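Lipase (Acinetobacter baumannii, PDB 4OPM) probably hydrolyses the ester bonds of lipid substrates such as triacylglycerols, as a putative lipase of the alpha/beta hydrolase fold. Local coordinates at residues Lys44-Leu49 with Asn70-Ile75; Ile114-His119 with Phe135-Leu140; Phe141-Gly146 with His274-Glu279; Ile155-Pro160 with Lys246-Glu251; Thr161-Leu166 with Asp212-Leu217. One frame throughout, in Å; residues are numbered along the deposited sequence. Where two conformers were deposited one is given.

Interaction 1 of 5, residues Lys44-Leu49 with Asn70-Ile75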
# COMPACT_ATOMS: atom_id res chain seq x y z
N LYS A 44 12.23 -17.90 6.05
CA LYS A 44 10.99 -17.49 6.69
C LYS A 44 9.87 -17.27 5.67
O LYS A 44 10.15 -17.05 4.49
CB LYS A 44 11.24 -16.21 7.52
CG LYS A 44 12.34 -16.35 8.58
CD LYS A 44 11.92 -17.19 9.77
CE LYS A 44 12.95 -17.10 10.87
NZ LYS A 44 12.67 -18.10 11.93
N PRO A 45 8.58 -17.32 6.10
CA PRO A 45 7.48 -17.11 5.12
C PRO A 45 7.55 -15.73 4.47
O PRO A 45 7.88 -14.73 5.14
CB PRO A 45 6.21 -17.27 5.98
CG PRO A 45 6.66 -18.01 7.20
CD PRO A 45 8.05 -17.52 7.46
N THR A 46 7.29 -15.68 3.16
CA THR A 46 7.36 -14.45 2.38
C THR A 46 6.14 -13.56 2.61
O THR A 46 5.00 -14.05 2.60
CB THR A 46 7.54 -14.75 0.89
OG1 THR A 46 8.72 -15.54 0.73
CG2 THR A 46 7.66 -13.49 0.03
N LEU A 47 6.41 -12.25 2.79
CA LEU A 47 5.39 -11.19 2.94
C LEU A 47 5.63 -10.13 1.89
O LEU A 47 6.71 -9.53 1.84
CB LEU A 47 5.32 -10.49 4.33
CG LEU A 47 5.42 -11.23 5.65
CD1 LEU A 47 5.33 -10.25 6.80
CD2 LEU A 47 4.35 -12.26 5.81
N LEU A 48 4.61 -9.87 1.07
CA LEU A 48 4.67 -8.83 0.04
C LEU A 48 3.82 -7.65 0.51
O LEU A 48 2.62 -7.83 0.73
CB LEU A 48 4.20 -9.36 -1.33
CG LEU A 48 4.15 -8.35 -2.50
CD1 LEU A 48 5.55 -7.88 -2.88
CD2 LEU A 48 3.43 -8.96 -3.71
N LEU A 49 4.44 -6.46 0.68
CA LEU A 49 3.75 -5.26 1.17
C LEU A 49 3.62 -4.27 0.06
O LEU A 49 4.62 -3.89 -0.55
CB LEU A 49 4.48 -4.63 2.38
CG LEU A 49 4.86 -5.57 3.52
CD1 LEU A 49 5.59 -4.81 4.63
CD2 LEU A 49 3.64 -6.26 4.09
N ASN A 70 10.96 -12.35 11.95
CA ASN A 70 10.35 -13.66 11.72
C ASN A 70 9.78 -13.88 10.32
O ASN A 70 9.28 -14.98 10.04
CB ASN A 70 9.28 -13.91 12.78
CG ASN A 70 9.89 -14.04 14.14
OD1 ASN A 70 10.90 -14.71 14.33
ND2 ASN A 70 9.37 -13.31 15.10
N TYR A 71 9.87 -12.88 9.42
CA TYR A 71 9.36 -13.03 8.06
C TYR A 71 10.34 -12.53 7.01
O TYR A 71 11.26 -11.79 7.33
CB TYR A 71 8.00 -12.32 7.90
CG TYR A 71 6.93 -12.94 8.77
CD1 TYR A 71 6.26 -14.09 8.36
CD2 TYR A 71 6.68 -12.47 10.05
CE1 TYR A 71 5.35 -14.74 9.19
CE2 TYR A 71 5.76 -13.10 10.90
CZ TYR A 71 5.11 -14.24 10.46
OH TYR A 71 4.22 -14.90 11.27
N HIS A 72 10.15 -12.99 5.76
CA HIS A 72 10.93 -12.56 4.59
C HIS A 72 10.09 -11.47 3.91
O HIS A 72 9.12 -11.76 3.21
CB HIS A 72 11.26 -13.72 3.66
CG HIS A 72 12.08 -13.31 2.47
ND1 HIS A 72 11.86 -13.86 1.22
CD2 HIS A 72 13.09 -12.41 2.38
CE1 HIS A 72 12.75 -13.29 0.42
NE2 HIS A 72 13.52 -12.42 1.07
N VAL A 73 10.46 -10.21 4.13
CA VAL A 73 9.65 -9.07 3.71
C VAL A 73 10.15 -8.49 2.38
O VAL A 73 11.33 -8.22 2.22
CB VAL A 73 9.63 -8.01 4.85
CG1 VAL A 73 8.79 -6.79 4.48
CG2 VAL A 73 9.13 -8.62 6.17
N ILE A 74 9.20 -8.28 1.44
CA ILE A 74 9.48 -7.69 0.11
C ILE A 74 8.56 -6.48 -0.06
O ILE A 74 7.34 -6.61 0.08
CB ILE A 74 9.30 -8.73 -1.02
CG1 ILE A 74 10.27 -9.93 -0.85
CG2 ILE A 74 9.43 -8.08 -2.43
CD1 ILE A 74 11.77 -9.62 -1.15
N ILE A 75 9.14 -5.30 -0.34
CA ILE A 75 8.35 -4.07 -0.44
C ILE A 75 8.74 -3.30 -1.70
O ILE A 75 9.68 -2.51 -1.68
CB ILE A 75 8.49 -3.16 0.82
CG1 ILE A 75 8.66 -3.94 2.13
CG2 ILE A 75 7.33 -2.13 0.88
CD1 ILE A 75 8.94 -3.04 3.38
O HOH W 1 10.95 -16.67 1.95

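Interaction 2 of 5, residues Ile114-His119 with Phe135-Leu140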
# COMPACT_ATOMS: atom_id res chain seq x y z
N ILE A 114 2.25 -16.71 -1.03
CA ILE A 114 2.86 -15.64 -0.25
C ILE A 114 1.78 -14.81 0.45
O ILE A 114 0.66 -14.68 -0.04
CB ILE A 114 3.83 -14.76 -1.09
CG1 ILE A 114 3.09 -13.87 -2.12
CG2 ILE A 114 4.96 -15.61 -1.72
CD1 ILE A 114 3.97 -12.80 -2.81
N HIS A 115 2.14 -14.29 1.63
CA HIS A 115 1.26 -13.42 2.40
C HIS A 115 1.29 -12.06 1.73
O HIS A 115 2.37 -11.56 1.41
CB HIS A 115 1.75 -13.31 3.84
CG HIS A 115 1.71 -14.59 4.61
ND1 HIS A 115 0.53 -15.09 5.12
CD2 HIS A 115 2.74 -15.38 5.01
CE1 HIS A 115 0.87 -16.19 5.79
NE2 HIS A 115 2.19 -16.39 5.76
N ILE A 116 0.13 -11.46 1.47
CA ILE A 116 0.10 -10.17 0.80
C ILE A 116 -0.64 -9.14 1.64
O ILE A 116 -1.68 -9.44 2.20
CB ILE A 116 -0.50 -10.29 -0.64
CG1 ILE A 116 0.29 -11.33 -1.48
CG2 ILE A 116 -0.49 -8.93 -1.34
CD1 ILE A 116 -0.44 -11.89 -2.60
N ALA A 117 -0.09 -7.91 1.71
CA ALA A 117 -0.72 -6.81 2.43
C ALA A 117 -0.77 -5.61 1.52
O ALA A 117 0.18 -5.35 0.78
CB ALA A 117 0.04 -6.47 3.71
N GLY A 118 -1.87 -4.89 1.56
CA GLY A 118 -2.05 -3.72 0.71
C GLY A 118 -2.69 -2.56 1.44
O GLY A 118 -3.68 -2.74 2.14
N HIS A 119 -2.11 -1.37 1.28
CA HIS A 119 -2.67 -0.16 1.84
C HIS A 119 -3.34 0.64 0.72
O HIS A 119 -2.70 0.93 -0.29
CB HIS A 119 -1.60 0.71 2.55
CG HIS A 119 -2.14 2.05 2.98
ND1 HIS A 119 -1.58 3.23 2.54
CD2 HIS A 119 -3.23 2.35 3.73
CE1 HIS A 119 -2.33 4.20 3.03
NE2 HIS A 119 -3.34 3.71 3.75
N PHE A 135 -3.79 -19.61 -6.00
CA PHE A 135 -2.89 -20.62 -5.47
C PHE A 135 -1.54 -20.02 -5.06
O PHE A 135 -0.76 -20.70 -4.39
CB PHE A 135 -2.68 -21.76 -6.48
CG PHE A 135 -3.95 -22.53 -6.78
CD1 PHE A 135 -4.51 -23.38 -5.83
CD2 PHE A 135 -4.58 -22.41 -8.01
CE1 PHE A 135 -5.69 -24.08 -6.10
CE2 PHE A 135 -5.76 -23.12 -8.29
CZ PHE A 135 -6.30 -23.95 -7.33
N GLU A 136 -1.29 -18.75 -5.45
CA GLU A 136 -0.05 -18.01 -5.15
C GLU A 136 -0.24 -17.05 -3.97
O GLU A 136 0.70 -16.36 -3.58
CB GLU A 136 0.41 -17.21 -6.40
CG GLU A 136 0.65 -18.04 -7.65
CD GLU A 136 1.63 -19.19 -7.54
OE1 GLU A 136 2.68 -19.03 -6.88
OE2 GLU A 136 1.35 -20.26 -8.14
N THR A 137 -1.46 -16.99 -3.42
CA THR A 137 -1.84 -16.08 -2.34
C THR A 137 -2.16 -16.89 -1.06
O THR A 137 -3.15 -17.61 -1.00
CB THR A 137 -3.03 -15.20 -2.80
OG1 THR A 137 -2.72 -14.59 -4.07
CG2 THR A 137 -3.41 -14.13 -1.76
N LYS A 138 -1.31 -16.75 -0.03
CA LYS A 138 -1.46 -17.46 1.25
C LYS A 138 -2.43 -16.74 2.18
O LYS A 138 -3.12 -17.38 2.96
CB LYS A 138 -0.10 -17.63 1.93
CG LYS A 138 -0.06 -18.73 2.99
CD LYS A 138 1.36 -18.96 3.47
CE LYS A 138 1.52 -20.28 4.17
NZ LYS A 138 2.95 -20.58 4.41
N SER A 139 -2.42 -15.40 2.14
CA SER A 139 -3.29 -14.58 2.99
C SER A 139 -3.35 -13.18 2.43
O SER A 139 -2.48 -12.79 1.63
CB SER A 139 -2.79 -14.54 4.44
OG SER A 139 -1.68 -13.66 4.59
N LEU A 140 -4.36 -12.43 2.86
CA LEU A 140 -4.57 -11.06 2.43
C LEU A 140 -4.77 -10.15 3.64
O LEU A 140 -5.53 -10.48 4.55
CB LEU A 140 -5.81 -11.05 1.53
CG LEU A 140 -5.94 -9.96 0.46
CD1 LEU A 140 -4.82 -10.06 -0.59
CD2 LEU A 140 -7.28 -10.11 -0.25
O HOH W 2 -1.22 -10.97 4.63

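Interaction 3 of 5, residues Phe141-Gly146 with His274-Glu279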
# COMPACT_ATOMS: atom_id res chain seq x y z
N PHE A 141 -4.08 -9.00 3.66
CA PHE A 141 -4.24 -8.04 4.74
C PHE A 141 -4.60 -6.72 4.08
O PHE A 141 -3.81 -6.17 3.32
CB PHE A 141 -2.99 -7.94 5.63
CG PHE A 141 -3.04 -6.92 6.75
CD1 PHE A 141 -4.25 -6.58 7.36
CD2 PHE A 141 -1.87 -6.33 7.22
CE1 PHE A 141 -4.28 -5.65 8.41
CE2 PHE A 141 -1.90 -5.42 8.28
CZ PHE A 141 -3.11 -5.09 8.87
N LEU A 142 -5.84 -6.27 4.29
CA LEU A 142 -6.34 -5.07 3.67
C LEU A 142 -6.40 -3.93 4.67
O LEU A 142 -7.15 -3.99 5.63
CB LEU A 142 -7.73 -5.32 3.05
CG LEU A 142 -7.81 -6.44 1.99
CD1 LEU A 142 -9.26 -6.72 1.58
CD2 LEU A 142 -6.95 -6.11 0.75
N VAL A 143 -5.61 -2.89 4.42
CA VAL A 143 -5.55 -1.73 5.30
C VAL A 143 -6.19 -0.55 4.56
O VAL A 143 -5.57 -0.01 3.64
CB VAL A 143 -4.10 -1.40 5.76
CG1 VAL A 143 -4.11 -0.25 6.78
CG2 VAL A 143 -3.39 -2.63 6.34
N ASP A 144 -7.42 -0.15 4.95
CA ASP A 144 -8.18 0.96 4.32
C ASP A 144 -8.11 0.81 2.78
O ASP A 144 -7.71 1.74 2.07
CB ASP A 144 -7.64 2.32 4.79
CG ASP A 144 -7.75 2.48 6.30
OD1 ASP A 144 -7.00 1.79 7.02
OD2 ASP A 144 -8.64 3.23 6.76
N SER A 145 -8.39 -0.40 2.30
CA SER A 145 -8.27 -0.78 0.90
C SER A 145 -9.27 -0.09 -0.00
O SER A 145 -10.43 0.11 0.37
CB SER A 145 -8.46 -2.29 0.76
OG SER A 145 -8.34 -2.71 -0.59
N GLY A 146 -8.85 0.14 -1.24
CA GLY A 146 -9.74 0.63 -2.28
C GLY A 146 -10.59 -0.52 -2.79
O GLY A 146 -10.42 -1.68 -2.39
N HIS A 274 -6.91 7.37 7.31
CA HIS A 274 -6.69 6.48 6.16
C HIS A 274 -5.34 5.74 6.16
O HIS A 274 -5.19 4.79 5.38
CB HIS A 274 -6.81 7.32 4.86
CG HIS A 274 -6.74 6.54 3.59
ND1 HIS A 274 -7.68 5.56 3.28
CD2 HIS A 274 -5.85 6.64 2.58
CE1 HIS A 274 -7.32 5.09 2.10
NE2 HIS A 274 -6.24 5.72 1.64
N MSE A 275 -4.37 6.14 7.03
CA MSE A 275 -3.03 5.52 6.99
C MSE A 275 -2.61 4.90 8.36
O MSE A 275 -1.60 5.31 8.95
CB MSE A 275 -2.01 6.57 6.51
CG MSE A 275 -0.77 5.97 5.93
SE MSE A 275 -0.14 7.13 4.52
CE MSE A 275 1.08 5.87 3.76
N PRO A 276 -3.29 3.81 8.83
CA PRO A 276 -2.87 3.18 10.10
C PRO A 276 -1.41 2.70 10.12
O PRO A 276 -0.81 2.67 11.19
CB PRO A 276 -3.79 1.96 10.20
CG PRO A 276 -5.03 2.36 9.46
CD PRO A 276 -4.50 3.14 8.28
N ILE A 277 -0.83 2.33 8.95
CA ILE A 277 0.55 1.84 8.87
C ILE A 277 1.57 2.92 9.32
O ILE A 277 2.68 2.57 9.75
CB ILE A 277 0.89 1.25 7.50
CG1 ILE A 277 0.82 2.31 6.36
CG2 ILE A 277 -0.03 0.03 7.22
CD1 ILE A 277 1.38 1.83 4.99
N LEU A 278 1.19 4.21 9.24
CA LEU A 278 2.05 5.32 9.72
C LEU A 278 1.47 5.99 10.97
O LEU A 278 2.22 6.57 11.75
CB LEU A 278 2.27 6.38 8.63
CG LEU A 278 3.17 5.98 7.43
CD1 LEU A 278 3.33 7.16 6.48
CD2 LEU A 278 4.55 5.54 7.87
N GLU A 279 0.14 5.89 11.18
CA GLU A 279 -0.51 6.54 12.34
C GLU A 279 -0.54 5.66 13.60
O GLU A 279 -0.68 6.19 14.71
CB GLU A 279 -1.96 6.90 12.00
CG GLU A 279 -2.14 7.90 10.86
CD GLU A 279 -3.61 8.12 10.53
OE1 GLU A 279 -4.34 8.65 11.40
OE2 GLU A 279 -4.04 7.71 9.42

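Interaction 4 of 5, residues Ile155-Pro160 with Lys246-Glu251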
# COMPACT_ATOMS: atom_id res chain seq x y z
N ILE A 155 -16.63 11.74 -1.05
CA ILE A 155 -16.61 12.43 -2.33
C ILE A 155 -15.61 11.75 -3.30
O ILE A 155 -15.85 11.72 -4.51
CB ILE A 155 -16.33 13.95 -2.13
CG1 ILE A 155 -16.77 14.80 -3.33
CG2 ILE A 155 -14.88 14.26 -1.70
CD1 ILE A 155 -18.31 14.99 -3.51
N TYR A 156 -14.50 11.17 -2.77
CA TYR A 156 -13.47 10.52 -3.60
C TYR A 156 -13.98 9.23 -4.23
O TYR A 156 -13.60 8.93 -5.36
CB TYR A 156 -12.20 10.25 -2.77
CG TYR A 156 -11.75 11.48 -2.02
CD1 TYR A 156 -11.15 12.55 -2.69
CD2 TYR A 156 -12.00 11.62 -0.66
CE1 TYR A 156 -10.80 13.72 -2.02
CE2 TYR A 156 -11.64 12.78 0.03
CZ TYR A 156 -11.03 13.83 -0.66
OH TYR A 156 -10.68 14.99 -0.02
N LEU A 157 -14.82 8.47 -3.51
CA LEU A 157 -15.37 7.21 -4.03
C LEU A 157 -16.55 7.48 -4.98
O LEU A 157 -16.69 6.80 -5.99
CB LEU A 157 -15.81 6.27 -2.89
CG LEU A 157 -14.72 5.69 -1.96
CD1 LEU A 157 -15.35 4.99 -0.76
CD2 LEU A 157 -13.80 4.72 -2.72
N LYS A 158 -17.40 8.46 -4.62
CA LYS A 158 -18.59 8.82 -5.41
C LYS A 158 -18.20 9.45 -6.74
O LYS A 158 -18.84 9.18 -7.77
CB LYS A 158 -19.53 9.73 -4.61
CG LYS A 158 -20.27 9.00 -3.49
CD LYS A 158 -21.24 9.93 -2.77
CE LYS A 158 -22.04 9.21 -1.72
NZ LYS A 158 -23.15 10.05 -1.20
N ASP A 159 -17.15 10.27 -6.74
CA ASP A 159 -16.63 10.90 -7.94
C ASP A 159 -15.10 10.96 -7.85
O ASP A 159 -14.56 11.93 -7.30
CB ASP A 159 -17.25 12.29 -8.20
CG ASP A 159 -16.80 12.95 -9.50
OD1 ASP A 159 -15.97 12.35 -10.22
OD2 ASP A 159 -17.25 14.08 -9.77
N PRO A 160 -14.40 9.94 -8.41
CA PRO A 160 -12.93 9.90 -8.33
C PRO A 160 -12.21 11.09 -8.97
O PRO A 160 -10.99 11.17 -8.80
CB PRO A 160 -12.55 8.58 -9.00
CG PRO A 160 -13.78 7.75 -8.90
CD PRO A 160 -14.92 8.71 -9.04
N LYS A 246 -11.17 9.58 5.98
CA LYS A 246 -11.91 10.56 5.16
C LYS A 246 -11.93 10.19 3.68
O LYS A 246 -12.72 10.75 2.91
CB LYS A 246 -11.23 11.94 5.28
CG LYS A 246 -11.44 12.62 6.63
CD LYS A 246 -10.60 13.88 6.69
CE LYS A 246 -10.83 14.62 7.98
NZ LYS A 246 -9.86 15.74 8.14
N ILE A 247 -11.01 9.30 3.26
CA ILE A 247 -10.84 8.92 1.86
C ILE A 247 -11.80 7.79 1.50
O ILE A 247 -12.50 7.87 0.50
CB ILE A 247 -9.35 8.56 1.56
CG1 ILE A 247 -8.36 9.65 2.08
CG2 ILE A 247 -9.13 8.26 0.06
CD1 ILE A 247 -8.61 11.10 1.60
N ILE A 248 -11.78 6.71 2.30
CA ILE A 248 -12.62 5.52 2.14
C ILE A 248 -13.30 5.32 3.49
O ILE A 248 -12.63 4.94 4.46
CB ILE A 248 -11.81 4.28 1.65
CG1 ILE A 248 -10.88 4.64 0.44
CG2 ILE A 248 -12.76 3.13 1.30
CD1 ILE A 248 -9.91 3.56 0.01
N ASN A 249 -14.61 5.61 3.56
CA ASN A 249 -15.38 5.57 4.81
C ASN A 249 -15.38 4.17 5.43
O ASN A 249 -15.50 3.17 4.72
CB ASN A 249 -16.80 6.09 4.63
CG ASN A 249 -17.56 5.42 3.52
OD1 ASN A 249 -17.18 5.51 2.34
ND2 ASN A 249 -18.65 4.77 3.86
N VAL A 250 -15.31 4.13 6.77
CA VAL A 250 -15.19 2.94 7.60
C VAL A 250 -16.29 1.87 7.31
O VAL A 250 -16.00 0.68 7.45
CB VAL A 250 -15.13 3.32 9.11
CG1 VAL A 250 -16.44 3.92 9.62
CG2 VAL A 250 -14.68 2.14 9.98
N GLU A 251 -17.50 2.26 6.86
CA GLU A 251 -18.60 1.30 6.56
C GLU A 251 -18.19 0.26 5.52
O GLU A 251 -18.68 -0.87 5.53
CB GLU A 251 -19.86 2.04 6.06
CG GLU A 251 -20.57 2.82 7.16
CD GLU A 251 -19.94 4.14 7.59
OE1 GLU A 251 -19.09 4.69 6.85
OE2 GLU A 251 -20.30 4.61 8.69

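Interaction 5 of 5, residues Thr161-Leu166 with Asp212-Leu217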
# COMPACT_ATOMS: atom_id res chain seq x y z
N THR A 161 -12.92 12.03 -9.67
CA THR A 161 -12.26 13.22 -10.21
C THR A 161 -11.73 14.06 -9.02
O THR A 161 -10.76 14.80 -9.16
CB THR A 161 -13.20 14.01 -11.14
OG1 THR A 161 -13.86 13.11 -12.03
CG2 THR A 161 -12.46 15.07 -11.95
N TYR A 162 -12.37 13.91 -7.83
CA TYR A 162 -11.97 14.61 -6.61
C TYR A 162 -10.60 14.12 -6.10
O TYR A 162 -9.96 14.84 -5.32
CB TYR A 162 -13.03 14.51 -5.53
CG TYR A 162 -14.14 15.51 -5.73
CD1 TYR A 162 -15.26 15.20 -6.51
CD2 TYR A 162 -14.08 16.77 -5.15
CE1 TYR A 162 -16.28 16.13 -6.69
CE2 TYR A 162 -15.10 17.71 -5.33
CZ TYR A 162 -16.20 17.38 -6.10
OH TYR A 162 -17.21 18.29 -6.26
N LEU A 163 -10.11 12.94 -6.58
CA LEU A 163 -8.76 12.46 -6.25
C LEU A 163 -7.70 13.45 -6.77
O LEU A 163 -6.59 13.50 -6.23
CB LEU A 163 -8.49 11.05 -6.82
CG LEU A 163 -9.25 9.87 -6.19
CD1 LEU A 163 -8.98 8.59 -6.95
CD2 LEU A 163 -8.90 9.69 -4.70
N LYS A 164 -8.05 14.29 -7.78
CA LYS A 164 -7.12 15.30 -8.30
C LYS A 164 -6.78 16.37 -7.24
O LYS A 164 -5.70 16.95 -7.30
CB LYS A 164 -7.70 15.98 -9.55
CG LYS A 164 -7.72 15.04 -10.75
CD LYS A 164 -8.42 15.69 -11.93
CE LYS A 164 -8.48 14.76 -13.12
NZ LYS A 164 -7.18 14.70 -13.83
N GLN A 165 -7.70 16.61 -6.26
CA GLN A 165 -7.48 17.58 -5.17
C GLN A 165 -6.42 17.10 -4.18
O GLN A 165 -5.90 17.89 -3.39
CB GLN A 165 -8.79 17.85 -4.41
CG GLN A 165 -9.91 18.44 -5.28
CD GLN A 165 -11.13 18.87 -4.50
OE1 GLN A 165 -11.35 18.47 -3.35
NE2 GLN A 165 -11.97 19.66 -5.14
N LEU A 166 -6.11 15.79 -4.22
CA LEU A 166 -5.14 15.16 -3.32
C LEU A 166 -3.73 15.07 -3.94
O LEU A 166 -2.80 14.61 -3.28
CB LEU A 166 -5.64 13.76 -2.92
CG LEU A 166 -7.00 13.70 -2.20
CD1 LEU A 166 -7.37 12.27 -1.87
CD2 LEU A 166 -7.03 14.57 -0.95
N ASP A 212 -5.83 9.42 -13.64
CA ASP A 212 -6.69 9.40 -14.83
C ASP A 212 -7.15 7.98 -15.16
O ASP A 212 -8.31 7.79 -15.54
CB ASP A 212 -5.97 10.04 -16.02
CG ASP A 212 -5.87 11.55 -15.91
OD1 ASP A 212 -6.75 12.16 -15.25
OD2 ASP A 212 -4.98 12.13 -16.57
N GLN A 213 -6.24 6.99 -15.00
CA GLN A 213 -6.51 5.57 -15.24
C GLN A 213 -7.53 5.05 -14.22
O GLN A 213 -8.40 4.24 -14.57
CB GLN A 213 -5.20 4.75 -15.16
CG GLN A 213 -4.20 5.02 -16.28
CD GLN A 213 -4.64 4.47 -17.61
OE1 GLN A 213 -4.61 3.26 -17.85
NE2 GLN A 213 -5.05 5.36 -18.50
N LEU A 214 -7.42 5.51 -12.95
CA LEU A 214 -8.34 5.12 -11.88
C LEU A 214 -9.75 5.64 -12.16
O LEU A 214 -10.72 4.91 -11.99
CB LEU A 214 -7.86 5.68 -10.54
CG LEU A 214 -6.98 4.81 -9.71
CD1 LEU A 214 -6.57 5.55 -8.45
CD2 LEU A 214 -7.73 3.51 -9.32
N ILE A 215 -9.84 6.90 -12.62
CA ILE A 215 -11.11 7.54 -12.99
C ILE A 215 -11.78 6.71 -14.10
O ILE A 215 -12.95 6.37 -13.98
CB ILE A 215 -10.88 9.03 -13.39
CG1 ILE A 215 -10.45 9.88 -12.16
CG2 ILE A 215 -12.13 9.62 -14.06
CD1 ILE A 215 -9.86 11.24 -12.54
N ALA A 216 -11.00 6.36 -15.16
CA ALA A 216 -11.49 5.56 -16.29
C ALA A 216 -11.91 4.15 -15.82
O ALA A 216 -12.97 3.68 -16.26
CB ALA A 216 -10.43 5.46 -17.37
N LEU A 217 -11.13 3.50 -14.92
CA LEU A 217 -11.45 2.17 -14.38
C LEU A 217 -12.79 2.18 -13.62
O LEU A 217 -13.62 1.29 -13.82
CB LEU A 217 -10.31 1.66 -13.47
CG LEU A 217 -10.39 0.20 -13.05
CD1 LEU A 217 -9.94 -0.74 -14.18
CD2 LEU A 217 -9.51 -0.05 -11.82

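Interaction 1 of 5, residues Lys44-Leu49 with Asn70-Ile75
T46-L49 and H72-I75 run as parallel neighbours joined by backbone hydrogen bonds: P45 O takes the N-H of H72, H72 O that of L47, L47 O that of I74, and I74 O that of L49. On one face of this pair T46 and H72 lie side by side, pointing the same way, with H72 CG anti to its backbone N (chi1 -179°). T46 OG1 and H72 ND1, 3.6 Å apart, are joined through a water that accepts from T46 OG1 at 2.8 Å, donates to K44 O at 2.7 Å, and is bonded to H72 ND1 at 3.0 Å. Further along this face, L48 CD1 meets I74 CG2 at 3.9 Å. On the reverse face one conformer of L47 sets CD1 3.6 Å from Y71 CB, while P45 O lies at the edge of the Y71 ring, in its plane and 3.7 Å from Y71 CD1. L49 CD1 comes within 3.8 Å of V73 CG1. Beyond these groups, E38 OE2 hydrogen-bonds H72 NE2; on helix 94-107, L101 and V105 touch L48 and F104 touches I74; L292 of helix 281-298 packs against L47 and Y71. Parallel strands linked through a short helix form a beta-alpha-beta unit of the alpha/beta hydrolase sheet.

Interaction 2 of 5, residues Ile114-His119 with Phe135-Leu140
The imidazole of H115 has K138 over one face and S139 at its edge. K138 CD sits 3.9 Å from the H115 ring centroid, a CH-pi contact, while S139 OG meets H115 ND1 at 2.7 Å in a hydrogen bond of 162° that either group could donate. S139 reaches it with OG between its own backbone N and carbonyl carbon (chi1 77°); a water then links S139 OG to I116 O. E296 OE2 takes up both H115 NE2 and K138 NZ. Backbone hydrogen bonds run from I114 N to E136 O, K138 N to I114 O and I116 N to S139 O. The chain turns a corner at K138 (psi -35°). On the opposite face of the sheet from H115 and S139, the I116 and T137 side chains cross at about a right angle, I116 CD1 3.8 Å from T137 CG2. Helix 121-132, which connects the two strands, packs A126 and Y129 against I116, while helix 281-298 lies over H115 and S139, and strand 46-50 flanks 114-119 on its other side.

Interaction 3 of 5, residues Phe141-Gly146 with His274-Glu279
As strand 137-143 ends, D144 takes up left-handed backbone angles (phi 46°, psi 49°), and its CA lies 6.0 Å from H274 CA, just ahead of helix 276-279. No hydrogen bond crosses between the segments; the contact is made by packing. The D144 carboxylate and the P276 ring meet tip to tip, with OD1 3.1 Å from P276 CD and 3.2 Å from P276 CG, so that a polar oxygen faces proline CH groups. The other oxygen, OD2, is held by the backbone N of G242. H274 CE1 lies 3.4 Å from D144 O, approached obliquely, and H274 ND1 is 3.6 Å from D144 CB. The imidazole bonds through ND1 to D245 and through NE2 to S120, the geometry of a Ser-His-Asp triad with its serine on a nucleophile elbow, consistent with the active site of this hydrolase family; D144 thus packs against the probable catalytic histidine. H119 NE2 hydrogen-bonds to H274 O, the backbone carbonyl of the same residue. V143 CG1 slides past P276 in the opposite direction, 3.7 Å from P276 CD, and also touches I277 CG2. M275, deposited as selenomethionine, is at the N-cap position, its O accepting from both L278 N and E279 N. E279 OE2 in turn takes the N-H of M275 at 2.9 Å, while E279 OE1 receives the backbone N-H groups of G273, F183 and N184.

Interaction 4 of 5, residues Ile155-Pro160 with Lys246-Glu251
Y156 and L157 of helix 155-158 pack on the loop K246-N249, which follows strand 237-242. The helix belongs to the mainly helical insertion between strands 137-143 and 237-242, the place of the cap in many alpha/beta hydrolases. The apolar part is two side-chain pairs: I247 and Y156 cross obliquely, I247 CD1 3.8 Å from Y156 CE2, and L157, its CG anti to the carbonyl carbon (chi1 -66°), meets I248 at about a right angle, L157 CD1 3.8 Å from I248 CG2. Polar atoms join only by van der Waals contact: K246 O lies at the edge of the Y156 ring, in its plane and 3.7 Å from CE2, and N249 OD1 comes within 3.6 Å of L157 CD1. Hydrogen bonds from outside shape the loop. OD1 of D245, the probable triad acid, accepts from I247 N and I248 N, T154 OG1 bonds to I247 O, and N153 N to N249 OD1. Within the loop, N249 ND2 bonds to E251 OE1 at 3.0 Å and 169°, on the anti side of the carboxylate and close to the plane of the amide.

Interaction 5 of 5, residues Thr161-Leu166 with Asp212-Leu217
K164 runs extended as far as CE (chi3 -178°) and then bends at chi4 (-77°), which sets NZ beside D212 OD1. The resulting salt bridge measures 2.9 Å from K164 NZ to D212 OD1, and the ammonium meets the carboxylate on its syn side, 17° out of plane. Q208 OE1, one turn earlier on helix 190-220, gives NZ a second partner. The lysine's aliphatic chain contributes too: K164 CE lies 3.8 Å from I215 CD1, the two side chains crossing at about a right angle. I215 CD1 also approaches the backbone at T161, 3.9 Å from T161 CA, while L163 CD1 touches L214 CD1 at 4.2 Å. The i+3 to i hydrogen bond from K164 N to T161 O belongs to the 3-10 turns of 161-166, which present L163 and K164 to the helix. Around them, P160, which precedes T161, packs on I215, Y156 of helix 155-158 touches L163, L177 of helix 173-181 meets L166, and V94 of helix 94-107 lies against L214.

Interactions 1 and 2 are buried pairings of parallel strands in one sheet; they touch because strands 46-50 and 114-119 are neighbours, so backbone hydrogen bonds run on from one contact to the next. Interaction 3 shares strand 137-143 with interaction 2 but lies at its carboxyl end. Though still buried, it trades strand pairing for close packing beside the probable catalytic histidine. I248 then passes the packing on to interaction 4, which is only partly buried. Interaction 5, about 12 Å away between centres, lies at the surface, and there a salt bridge joins the apolar packing. Interactions 4 and 5 both involve the insertion between strands 137-143 and 237-242.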